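Long-range contacts in chloride intracellular channel exc-4 (Caenorhabditis elegans, PDB 2YV9), which controls lumen size as the excretory canal grows and may insert into membranes to form chloride channels: residues K17-L22 with R57-T62; K131-A136 with V159-V164; H220-I225 with T270-V275; A240-I245 with T261-T266. All blocks are in the same frame, centred on the assembly; numbering follows the deposited sequence. Where two conformers were deposited one is given.

How the interactions relate
From the N terminus, interaction 1 closes first, pairing the two strands of a beta-alpha-beta unit in the thioredoxin-like N-terminal domain. The remaining three lie in the helical part that follows. Interaction 2 joins helices 117-140 and 155-178 and is complete before interaction 3 opens. Interaction 3 brings the start of helix 273-280 back to helix 219-228, and interaction 4 is nested within that long loop, tying the start of helix 241-251 to the loop 263-266. None of the loops cross. Interactions 1 and 2 are on opposite sides of the chain's centre, their centres 37 Å apart, while interaction 4 approaches interaction 1 to about 9 Å between nearest atoms.

Interaction 1: residues K17-L22 with R57-T62; sequences KPLLEL and RVEVKT
A beta-alpha-beta unit of the thioredoxin-like N-terminal domain, made of strand 19-25, helix 38-52 and strand 57-63, sets these segments side by side as parallel neighbours. Their axes approach to 4.7 Å, with 18° between the strand directions. Leu19 pairs with Arg57, Leu20 with Val58, Glu21 with Glu59 and Leu22 with Val60. Leu20 and Leu22 carry the backbone bonding on their strand: their N-H groups go to the carbonyls of Arg57 and Glu59, and their own carbonyls receive the N-H groups of Glu59 and Lys61. Leu20 N lies 2.9 Å from Arg57 O, and one step earlier Arg57 N meets Pro18 O at 2.8 Å.

On the face bearing Leu20, Leu22, Val58 and Val60, Leu20 and Leu22 pack on Leu47 of the crossover helix, while Leu22 and Val60 touch Trp44. Predicted membrane-spanning residues 38-58 include this helix and reach into the second strand, so insertion would probably require the unit to rearrange.

The other face, with Leu19, Glu21, Arg57 and Glu59, is largely charged. The Glu21 and Glu59 side chains run alongside each other with OE1 of one 3.8 Å from OE1 of the other, and Glu85 adds a third acid, which may favour protonation. Arg57 bends at chi3 (-77°), carrying its guanidinium across to the start of the neighbouring strand, where NH2 also forms a salt bridge with Glu86. Leu19 CB sits 3.6 Å above one guanidinium face. In the plane of that group, Lys17 O is gripped twice, by Arg57 NE at 3.0 Å and Arg57 NH2 at 2.9 Å, the latter nearly along the C=O axis.

Interaction 2: residues K131-A136 with V159-V164; sequences KLFLRA and VHYNRV
Phe133 and His160 form the middle of this packing between helices 117-140 and 155-178 of the helical C-terminal domain of the GST-like fold. The helices run roughly antiparallel, their directions 151° apart, and the short axes come within 8.3 Å of each other. His160 CB comes to 3.5 Å from Phe133 CA. The phenyl ring, its CG anti to the backbone N, reaches across the second helix at Tyr161: Tyr161 CB stands squarely over the ring in a CH-pi contact, 3.7 Å from the Phe133 centroid and 11° off the normal. The two aromatic side chains then continue alongside each other, pointing the same way, with ring planes inclined at 52°. An alanine in place of Phe133 would remove the ring beneath Tyr161 CB and would probably loosen the helix pair on this side.

His160 points toward the first helix, its CG beside its own backbone N. Its imidazole meets two side chains one helical turn apart: Leu132 CB packs off-centre on the ring, 3.7 Å from His160 ND1, and Ala136 CB approaches His160 CD2 at 3.6 Å.

Beyond this first shell, Leu153 and Leu210 also touch Phe133, extending the apolar packing to a loop and to helix 190-210. Tyr161 is turned toward Phe212, with which it makes an edge-to-face aromatic contact. Away from the helix interface, the first helix reaches the second subunit of the crystal assembly, where Arg135 NH1 is hydrogen-bonded to OD1 of Asn73 of that subunit.

Interaction 3: residues H220-I225 with T270-V275; sequences HLWAYI and TIPEKV
Within the helical C-terminal domain of this GST-like fold, Trp222 of helix 219-228 is the surface against which the chain leading into helix 273-280 is laid. The contact across the two segments is apolar, and the indole carries most of it.

Polar bonding comes from outside the pair and probably helps to fix the rotation of the indole: Trp222 NE1 donates to Ile214 O, with a weak bond to Pro215 O. Arg203 of helix 190-210 touches both Trp222 and Pro272, joining a third helix to the cluster.

The CH-pi contact comes from Pro272, the N-cap residue of the later helix. Its CD is placed over the six-membered ring of Trp222, 3.6 Å from the centroid and 18° off the normal, the two side chains crossing at about a right angle.

Aliphatic side chains also meet the indole at its edge, on its far face and at its root. Ile271 comes to the edge, its CD1 near the ring plane and 3.7 Å from Trp222 CE3; this methyl also touches Ile225 CG2 at 4.1 Å. Ile225 CD1 lies 4.0 Å above the indole face opposite Pro272, so the indole is sandwiched between residues of its own helix and of the incoming chain. The tightest packing is at the root. Val275, in the first turn of its helix, has CG1 anti to its backbone N, and this methyl presses against Trp222 CB at 3.2 Å and Trp222 CG at 3.4 Å.

Interaction 4: residues A240-I245 with T261-T266; sequences ADQDII and TLQSPT
Gln263, in the loop that leads on from Leu262, is the first residue of its segment to reach the other one. Its extended side chain presents OE1 to Gln242, and Gln242 NE2 donates to a lone pair of Gln263 OE1 at 3.3 Å, the two amide planes standing nearly perpendicular (88°). The same Gln263 oxygen also rests 3.2 Å from Gln242 CG. Gln242 bends at chi2 (73°), which turns its amide toward Gln263 and Thr266.

Pro265 supplies the apolar part: its CB packs on Ala240 CB at 3.7 Å, and its CA lies against Gln242 OE1. Ala240 is the N-cap residue of helix 241-251 in the helical domain of the GST-like fold, so the passing chain here closes over the beginning of a helix, whose Ile244 packs on Ile204 and His200 of helix 190-210.

Thr266 then makes the densest set of bonds. Its N-H goes to Gln242 OE1 at 2.9 Å, in the carbonyl plane and on a lone pair, and its OG1 accepts from Gln242 NE2 at 3.2 Å. An alanine at Gln242 would remove all three amide bonds, to Gln263 and to both groups of Thr266, and would probably let this strip of chain drift from the helix start. Thr266 O receives the Asp241 N-H at 2.8 Å, nearly along the C=O axis, satisfying an amide of the helix's first turn. Asp241 OD2 also accepts from Thr268 OG1, and the Thr266 hydroxyl donates to that carboxylate oxygen from above its plane, with OG1 2.9 Å from Asp241 OD2.

Interaction 1: residues K17-L22 with R57-T62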
# COMPACT_ATOMS: atom_id res chain seq x y z
N LYS A 17 12.90 -19.31 -13.57
CA LYS A 17 12.21 -18.01 -13.48
C LYS A 17 11.81 -17.71 -12.06
O LYS A 17 11.57 -18.63 -11.25
CB LYS A 17 10.97 -17.92 -14.37
CG LYS A 17 10.05 -19.10 -14.34
CD LYS A 17 10.17 -19.92 -15.62
CE LYS A 17 8.84 -20.54 -16.02
NZ LYS A 17 9.01 -21.35 -17.27
N PRO A 18 11.77 -16.42 -11.73
CA PRO A 18 11.46 -16.02 -10.36
C PRO A 18 10.12 -16.55 -9.85
O PRO A 18 9.15 -16.67 -10.62
CB PRO A 18 11.45 -14.50 -10.42
CG PRO A 18 11.38 -14.15 -11.87
CD PRO A 18 12.01 -15.26 -12.61
N LEU A 19 10.08 -16.90 -8.56
CA LEU A 19 8.87 -17.33 -7.88
C LEU A 19 8.40 -16.17 -7.03
O LEU A 19 9.12 -15.74 -6.12
CB LEU A 19 9.12 -18.55 -6.97
CG LEU A 19 7.95 -18.92 -6.04
CD1 LEU A 19 6.70 -19.24 -6.90
CD2 LEU A 19 8.33 -20.08 -5.11
N LEU A 20 7.21 -15.65 -7.36
CA LEU A 20 6.59 -14.53 -6.63
C LEU A 20 5.33 -15.07 -5.96
O LEU A 20 4.47 -15.66 -6.65
CB LEU A 20 6.23 -13.42 -7.60
CG LEU A 20 7.39 -12.85 -8.43
CD1 LEU A 20 6.91 -11.84 -9.52
CD2 LEU A 20 8.45 -12.25 -7.51
N GLU A 21 5.25 -14.94 -4.64
CA GLU A 21 4.07 -15.37 -3.89
C GLU A 21 3.31 -14.10 -3.52
O GLU A 21 3.91 -13.13 -3.08
CB GLU A 21 4.46 -16.20 -2.66
CG GLU A 21 5.42 -17.34 -3.02
CD GLU A 21 6.02 -18.03 -1.81
OE1 GLU A 21 5.24 -18.53 -0.97
OE2 GLU A 21 7.27 -18.10 -1.72
N LEU A 22 2.01 -14.10 -3.80
CA LEU A 22 1.13 -13.00 -3.45
C LEU A 22 0.16 -13.45 -2.38
O LEU A 22 -0.53 -14.46 -2.55
CB LEU A 22 0.36 -12.56 -4.68
CG LEU A 22 -0.51 -11.33 -4.43
CD1 LEU A 22 0.34 -10.07 -4.26
CD2 LEU A 22 -1.43 -11.17 -5.61
N ARG A 57 6.99 -17.73 -12.08
CA ARG A 57 6.17 -18.64 -11.33
C ARG A 57 5.45 -17.80 -10.27
O ARG A 57 6.04 -16.90 -9.65
CB ARG A 57 6.98 -19.71 -10.66
CG ARG A 57 7.72 -20.62 -11.62
CD ARG A 57 8.62 -21.57 -10.85
NE ARG A 57 9.84 -20.89 -10.39
CZ ARG A 57 10.47 -21.13 -9.24
NH1 ARG A 57 10.03 -22.06 -8.40
NH2 ARG A 57 11.56 -20.45 -8.93
N VAL A 58 4.18 -18.11 -10.07
CA VAL A 58 3.35 -17.33 -9.16
C VAL A 58 2.47 -18.27 -8.36
O VAL A 58 1.81 -19.16 -8.92
CB VAL A 58 2.44 -16.36 -9.95
CG1 VAL A 58 1.57 -15.47 -9.01
CG2 VAL A 58 3.23 -15.54 -10.91
N GLU A 59 2.44 -18.04 -7.05
CA GLU A 59 1.50 -18.71 -6.17
C GLU A 59 0.69 -17.62 -5.50
O GLU A 59 1.19 -16.52 -5.31
CB GLU A 59 2.25 -19.55 -5.13
CG GLU A 59 3.04 -20.71 -5.74
CD GLU A 59 3.86 -21.49 -4.72
OE1 GLU A 59 4.01 -21.01 -3.57
OE2 GLU A 59 4.35 -22.59 -5.07
N VAL A 60 -0.57 -17.89 -5.20
CA VAL A 60 -1.40 -16.98 -4.46
C VAL A 60 -1.97 -17.69 -3.24
O VAL A 60 -2.46 -18.81 -3.37
CB VAL A 60 -2.58 -16.44 -5.30
CG1 VAL A 60 -3.45 -15.47 -4.43
CG2 VAL A 60 -2.07 -15.73 -6.53
N LYS A 61 -1.97 -16.99 -2.10
CA LYS A 61 -2.48 -17.52 -0.82
C LYS A 61 -3.36 -16.50 -0.14
O LYS A 61 -3.03 -15.32 -0.12
CB LYS A 61 -1.32 -17.86 0.11
CG LYS A 61 -0.44 -18.98 -0.41
CD LYS A 61 0.71 -19.29 0.52
CE LYS A 61 1.61 -20.39 -0.06
NZ LYS A 61 0.86 -21.64 -0.36
N THR A 62 -4.47 -16.97 0.44
CA THR A 62 -5.42 -16.11 1.11
C THR A 62 -5.10 -16.03 2.59
O THR A 62 -4.70 -17.02 3.20
CB THR A 62 -6.88 -16.60 0.96
OG1 THR A 62 -7.06 -17.80 1.74
CG2 THR A 62 -7.28 -16.82 -0.55

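Interaction 2: residues K131-A136 with V159-V164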
# COMPACT_ATOMS: atom_id res chain seq x y z
N LYS A 131 -18.37 5.36 -4.57
CA LYS A 131 -18.27 5.28 -3.09
C LYS A 131 -19.22 6.29 -2.44
O LYS A 131 -19.90 5.99 -1.41
CB LYS A 131 -16.83 5.54 -2.68
CG LYS A 131 -15.91 4.33 -2.98
CD LYS A 131 -14.51 4.55 -2.40
CE LYS A 131 -13.73 5.61 -3.17
NZ LYS A 131 -12.34 5.79 -2.60
N LEU A 132 -19.26 7.52 -2.98
CA LEU A 132 -20.22 8.52 -2.46
C LEU A 132 -21.66 8.03 -2.53
O LEU A 132 -22.43 8.17 -1.55
CB LEU A 132 -20.11 9.86 -3.17
CG LEU A 132 -18.75 10.52 -2.91
CD1 LEU A 132 -18.50 11.71 -3.89
CD2 LEU A 132 -18.64 11.00 -1.47
N PHE A 133 -22.05 7.44 -3.65
CA PHE A 133 -23.42 6.99 -3.83
C PHE A 133 -23.72 5.79 -2.90
O PHE A 133 -24.77 5.71 -2.24
CB PHE A 133 -23.69 6.55 -5.27
CG PHE A 133 -25.10 6.11 -5.51
CD1 PHE A 133 -26.16 6.88 -5.08
CD2 PHE A 133 -25.39 4.88 -6.14
CE1 PHE A 133 -27.47 6.44 -5.28
CE2 PHE A 133 -26.67 4.45 -6.32
CZ PHE A 133 -27.72 5.21 -5.89
N LEU A 134 -22.74 4.89 -2.80
CA LEU A 134 -22.88 3.73 -1.90
C LEU A 134 -23.16 4.23 -0.51
O LEU A 134 -24.11 3.79 0.15
CB LEU A 134 -21.66 2.84 -1.99
CG LEU A 134 -21.53 1.74 -0.95
CD1 LEU A 134 -22.62 0.67 -1.13
CD2 LEU A 134 -20.10 1.20 -1.06
N ARG A 135 -22.32 5.13 -0.02
CA ARG A 135 -22.51 5.62 1.34
C ARG A 135 -23.83 6.42 1.47
O ARG A 135 -24.60 6.23 2.44
CB ARG A 135 -21.33 6.49 1.75
CG ARG A 135 -21.50 7.22 3.09
CD ARG A 135 -21.49 6.20 4.24
NE ARG A 135 -21.46 6.79 5.58
CZ ARG A 135 -20.38 7.36 6.12
NH1 ARG A 135 -19.27 7.51 5.43
NH2 ARG A 135 -20.44 7.86 7.36
N ALA A 136 -24.14 7.29 0.50
CA ALA A 136 -25.37 8.12 0.61
C ALA A 136 -26.62 7.24 0.59
O ALA A 136 -27.54 7.46 1.39
CB ALA A 136 -25.42 9.10 -0.54
N VAL A 159 -27.86 12.62 -7.12
CA VAL A 159 -26.74 13.24 -7.83
C VAL A 159 -25.48 12.35 -7.88
O VAL A 159 -24.82 12.29 -8.91
CB VAL A 159 -26.37 14.68 -7.33
CG1 VAL A 159 -25.97 14.70 -5.88
CG2 VAL A 159 -25.24 15.29 -8.20
N HIS A 160 -25.21 11.57 -6.83
CA HIS A 160 -23.99 10.73 -6.84
C HIS A 160 -24.16 9.62 -7.88
O HIS A 160 -23.21 9.23 -8.58
CB HIS A 160 -23.78 10.11 -5.47
CG HIS A 160 -23.77 11.10 -4.36
ND1 HIS A 160 -22.86 12.13 -4.29
CD2 HIS A 160 -24.57 11.23 -3.26
CE1 HIS A 160 -23.07 12.82 -3.18
NE2 HIS A 160 -24.12 12.31 -2.55
N TYR A 161 -25.39 9.13 -7.98
CA TYR A 161 -25.71 8.09 -8.96
C TYR A 161 -25.57 8.66 -10.37
O TYR A 161 -25.08 8.00 -11.25
CB TYR A 161 -27.13 7.56 -8.77
CG TYR A 161 -27.67 6.77 -9.97
CD1 TYR A 161 -27.28 5.48 -10.20
CD2 TYR A 161 -28.52 7.38 -10.88
CE1 TYR A 161 -27.78 4.75 -11.28
CE2 TYR A 161 -29.03 6.70 -11.94
CZ TYR A 161 -28.65 5.39 -12.17
OH TYR A 161 -29.21 4.79 -13.32
N ASN A 162 -26.13 9.84 -10.56
CA ASN A 162 -26.03 10.47 -11.90
C ASN A 162 -24.58 10.70 -12.30
O ASN A 162 -24.22 10.46 -13.49
CB ASN A 162 -26.83 11.79 -11.96
CG ASN A 162 -28.32 11.58 -11.72
OD1 ASN A 162 -28.80 10.45 -11.78
ND2 ASN A 162 -29.05 12.67 -11.43
N ARG A 163 -23.73 11.10 -11.33
CA ARG A 163 -22.30 11.29 -11.56
C ARG A 163 -21.59 10.01 -11.87
O ARG A 163 -20.69 9.97 -12.71
CB ARG A 163 -21.61 12.03 -10.43
CG ARG A 163 -22.09 13.43 -10.26
CD ARG A 163 -21.02 14.33 -9.66
NE ARG A 163 -21.41 15.73 -9.79
CZ ARG A 163 -20.73 16.76 -9.28
NH1 ARG A 163 -19.59 16.58 -8.62
NH2 ARG A 163 -21.20 17.98 -9.48
N VAL A 164 -21.99 8.92 -11.19
CA VAL A 164 -21.52 7.59 -11.60
C VAL A 164 -21.85 7.33 -13.06
O VAL A 164 -20.99 6.95 -13.84
CB VAL A 164 -22.07 6.44 -10.68
CG1 VAL A 164 -21.75 5.05 -11.22
CG2 VAL A 164 -21.47 6.63 -9.23

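Interaction 3: residues H220-I225 with T270-V275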
# COMPACT_ATOMS: atom_id res chain seq x y z
N HIS A 220 -19.76 0.17 -25.83
CA HIS A 220 -18.30 0.02 -25.83
C HIS A 220 -17.81 -0.37 -24.44
O HIS A 220 -16.93 -1.20 -24.30
CB HIS A 220 -17.60 1.28 -26.32
CG HIS A 220 -17.68 1.44 -27.81
ND1 HIS A 220 -18.81 1.91 -28.43
CD2 HIS A 220 -16.84 1.03 -28.79
CE1 HIS A 220 -18.63 1.87 -29.74
NE2 HIS A 220 -17.46 1.32 -29.98
N LEU A 221 -18.41 0.25 -23.43
CA LEU A 221 -18.06 -0.08 -22.03
C LEU A 221 -18.43 -1.52 -21.77
O LEU A 221 -17.67 -2.24 -21.11
CB LEU A 221 -18.79 0.83 -21.09
CG LEU A 221 -18.58 0.61 -19.59
CD1 LEU A 221 -17.18 0.85 -19.26
CD2 LEU A 221 -19.51 1.51 -18.79
N TRP A 222 -19.64 -1.92 -22.20
CA TRP A 222 -20.09 -3.30 -21.94
C TRP A 222 -19.21 -4.26 -22.70
O TRP A 222 -18.90 -5.37 -22.24
CB TRP A 222 -21.56 -3.47 -22.28
CG TRP A 222 -22.46 -3.15 -21.11
CD1 TRP A 222 -23.27 -2.09 -20.95
CD2 TRP A 222 -22.64 -3.97 -19.96
NE1 TRP A 222 -23.97 -2.19 -19.76
CE2 TRP A 222 -23.57 -3.35 -19.14
CE3 TRP A 222 -22.09 -5.18 -19.55
CZ2 TRP A 222 -23.93 -3.90 -17.90
CZ3 TRP A 222 -22.45 -5.72 -18.35
CH2 TRP A 222 -23.35 -5.11 -17.55
N ALA A 223 -18.75 -3.86 -23.89
CA ALA A 223 -17.79 -4.68 -24.60
C ALA A 223 -16.45 -4.89 -23.85
O ALA A 223 -15.84 -5.95 -23.87
CB ALA A 223 -17.51 -4.12 -25.99
N TYR A 224 -16.01 -3.85 -23.17
CA TYR A 224 -14.81 -3.88 -22.36
C TYR A 224 -15.05 -4.78 -21.11
O TYR A 224 -14.18 -5.57 -20.71
CB TYR A 224 -14.45 -2.45 -21.97
CG TYR A 224 -13.28 -2.28 -21.06
CD1 TYR A 224 -11.97 -2.25 -21.54
CD2 TYR A 224 -13.47 -2.09 -19.67
CE1 TYR A 224 -10.93 -2.12 -20.71
CE2 TYR A 224 -12.37 -1.95 -18.83
CZ TYR A 224 -11.13 -1.90 -19.35
OH TYR A 224 -10.04 -1.75 -18.55
N ILE A 225 -16.25 -4.71 -20.54
CA ILE A 225 -16.56 -5.63 -19.42
C ILE A 225 -16.55 -7.09 -19.96
O ILE A 225 -16.01 -8.02 -19.34
CB ILE A 225 -17.90 -5.25 -18.79
CG1 ILE A 225 -17.75 -3.88 -18.08
CG2 ILE A 225 -18.38 -6.37 -17.80
CD1 ILE A 225 -19.05 -3.19 -17.75
N THR A 270 -21.93 -12.21 -16.67
CA THR A 270 -22.99 -12.31 -17.65
C THR A 270 -23.35 -10.93 -18.14
O THR A 270 -23.68 -10.06 -17.36
CB THR A 270 -24.21 -12.93 -16.97
OG1 THR A 270 -23.88 -14.29 -16.66
CG2 THR A 270 -25.42 -12.86 -17.86
N ILE A 271 -23.28 -10.76 -19.45
CA ILE A 271 -23.65 -9.54 -20.11
C ILE A 271 -25.16 -9.53 -20.41
O ILE A 271 -25.72 -10.55 -20.83
CB ILE A 271 -22.91 -9.47 -21.48
CG1 ILE A 271 -21.39 -9.62 -21.26
CG2 ILE A 271 -23.28 -8.16 -22.20
CD1 ILE A 271 -20.77 -8.58 -20.30
N PRO A 272 -25.84 -8.40 -20.19
CA PRO A 272 -27.26 -8.39 -20.56
C PRO A 272 -27.49 -8.76 -22.04
O PRO A 272 -26.66 -8.48 -22.93
CB PRO A 272 -27.70 -6.95 -20.29
CG PRO A 272 -26.76 -6.48 -19.24
CD PRO A 272 -25.43 -7.12 -19.58
N GLU A 273 -28.67 -9.33 -22.28
CA GLU A 273 -28.96 -9.93 -23.58
C GLU A 273 -28.90 -8.95 -24.75
O GLU A 273 -28.31 -9.25 -25.80
CB GLU A 273 -30.36 -10.57 -23.55
CG GLU A 273 -30.82 -11.19 -24.88
CD GLU A 273 -32.03 -12.07 -24.66
OE1 GLU A 273 -33.15 -11.52 -24.72
OE2 GLU A 273 -31.84 -13.27 -24.36
N LYS A 274 -29.62 -7.83 -24.59
CA LYS A 274 -29.74 -6.84 -25.68
C LYS A 274 -28.40 -6.17 -25.88
O LYS A 274 -28.04 -5.79 -26.99
CB LYS A 274 -30.79 -5.79 -25.32
CG LYS A 274 -31.03 -4.72 -26.41
CD LYS A 274 -31.23 -5.31 -27.80
CE LYS A 274 -31.70 -4.26 -28.79
NZ LYS A 274 -32.02 -4.90 -30.09
N VAL A 275 -27.63 -6.07 -24.80
CA VAL A 275 -26.28 -5.47 -24.88
C VAL A 275 -25.34 -6.39 -25.66
O VAL A 275 -24.53 -5.94 -26.46
CB VAL A 275 -25.70 -5.21 -23.50
CG1 VAL A 275 -24.21 -4.76 -23.58
CG2 VAL A 275 -26.56 -4.20 -22.74

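Interaction 4: residues A240-I245 with T261-T266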
# COMPACT_ATOMS: atom_id res chain seq x y z
N ALA A 240 -15.74 -14.22 -5.71
CA ALA A 240 -17.16 -14.54 -5.88
C ALA A 240 -18.08 -13.36 -5.51
O ALA A 240 -17.73 -12.47 -4.69
CB ALA A 240 -17.53 -15.80 -4.98
N ASP A 241 -19.28 -13.36 -6.14
CA ASP A 241 -20.26 -12.33 -5.90
C ASP A 241 -20.48 -12.06 -4.41
O ASP A 241 -20.55 -10.91 -3.94
CB ASP A 241 -21.63 -12.70 -6.47
CG ASP A 241 -21.61 -13.07 -7.95
OD1 ASP A 241 -20.70 -12.64 -8.73
OD2 ASP A 241 -22.55 -13.79 -8.32
N GLN A 242 -20.61 -13.16 -3.65
CA GLN A 242 -20.94 -13.04 -2.24
C GLN A 242 -19.84 -12.37 -1.44
O GLN A 242 -20.11 -11.66 -0.46
CB GLN A 242 -21.21 -14.41 -1.64
CG GLN A 242 -22.48 -15.08 -2.16
CD GLN A 242 -22.35 -15.58 -3.56
OE1 GLN A 242 -21.25 -15.87 -4.06
NE2 GLN A 242 -23.49 -15.77 -4.21
N ASP A 243 -18.59 -12.59 -1.87
CA ASP A 243 -17.45 -12.00 -1.20
C ASP A 243 -17.28 -10.51 -1.58
O ASP A 243 -16.78 -9.73 -0.79
CB ASP A 243 -16.18 -12.82 -1.41
CG ASP A 243 -16.34 -14.21 -0.91
OD1 ASP A 243 -16.89 -14.26 0.23
OD2 ASP A 243 -16.06 -15.19 -1.65
N ILE A 244 -17.71 -10.13 -2.78
CA ILE A 244 -17.69 -8.73 -3.13
C ILE A 244 -18.74 -8.01 -2.26
O ILE A 244 -18.46 -6.97 -1.66
CB ILE A 244 -18.00 -8.50 -4.63
CG1 ILE A 244 -16.88 -9.11 -5.50
CG2 ILE A 244 -18.12 -6.98 -4.91
CD1 ILE A 244 -17.19 -9.20 -7.05
N ILE A 245 -19.95 -8.57 -2.22
CA ILE A 245 -21.05 -7.98 -1.42
C ILE A 245 -20.64 -7.88 0.03
O ILE A 245 -20.74 -6.82 0.66
CB ILE A 245 -22.33 -8.79 -1.59
CG1 ILE A 245 -22.88 -8.69 -3.02
CG2 ILE A 245 -23.39 -8.28 -0.63
CD1 ILE A 245 -23.69 -9.93 -3.43
N THR A 261 -24.54 -16.00 4.11
CA THR A 261 -23.29 -16.45 4.67
C THR A 261 -23.10 -17.90 4.26
O THR A 261 -21.98 -18.38 4.08
CB THR A 261 -23.31 -16.34 6.20
OG1 THR A 261 -23.61 -14.99 6.58
CG2 THR A 261 -21.98 -16.78 6.81
N LEU A 262 -24.23 -18.61 4.14
CA LEU A 262 -24.23 -19.97 3.63
C LEU A 262 -24.54 -20.03 2.13
O LEU A 262 -24.52 -21.11 1.54
CB LEU A 262 -25.23 -20.85 4.41
CG LEU A 262 -24.85 -21.21 5.86
CD1 LEU A 262 -25.97 -22.00 6.54
CD2 LEU A 262 -23.53 -21.97 5.91
N GLN A 263 -24.84 -18.88 1.51
CA GLN A 263 -24.99 -18.84 0.04
C GLN A 263 -23.75 -19.43 -0.55
O GLN A 263 -22.64 -19.00 -0.23
CB GLN A 263 -25.14 -17.42 -0.52
CG GLN A 263 -26.56 -16.98 -0.82
CD GLN A 263 -26.61 -15.51 -1.22
OE1 GLN A 263 -25.71 -15.02 -1.91
NE2 GLN A 263 -27.65 -14.81 -0.79
N SER A 264 -23.94 -20.41 -1.43
CA SER A 264 -22.86 -21.06 -2.13
C SER A 264 -22.29 -20.04 -3.11
O SER A 264 -23.04 -19.28 -3.67
CB SER A 264 -23.38 -22.27 -2.87
OG SER A 264 -24.14 -23.05 -1.97
N PRO A 265 -20.97 -19.97 -3.23
CA PRO A 265 -20.35 -18.87 -4.00
C PRO A 265 -20.57 -18.99 -5.49
O PRO A 265 -20.42 -20.08 -6.06
CB PRO A 265 -18.86 -19.04 -3.70
CG PRO A 265 -18.70 -20.51 -3.36
CD PRO A 265 -19.96 -20.87 -2.65
N THR A 266 -20.86 -17.86 -6.13
CA THR A 266 -21.05 -17.83 -7.59
C THR A 266 -20.27 -16.64 -8.13
O THR A 266 -19.98 -15.73 -7.38
CB THR A 266 -22.53 -17.62 -7.95
OG1 THR A 266 -23.05 -16.46 -7.28
CG2 THR A 266 -23.34 -18.83 -7.53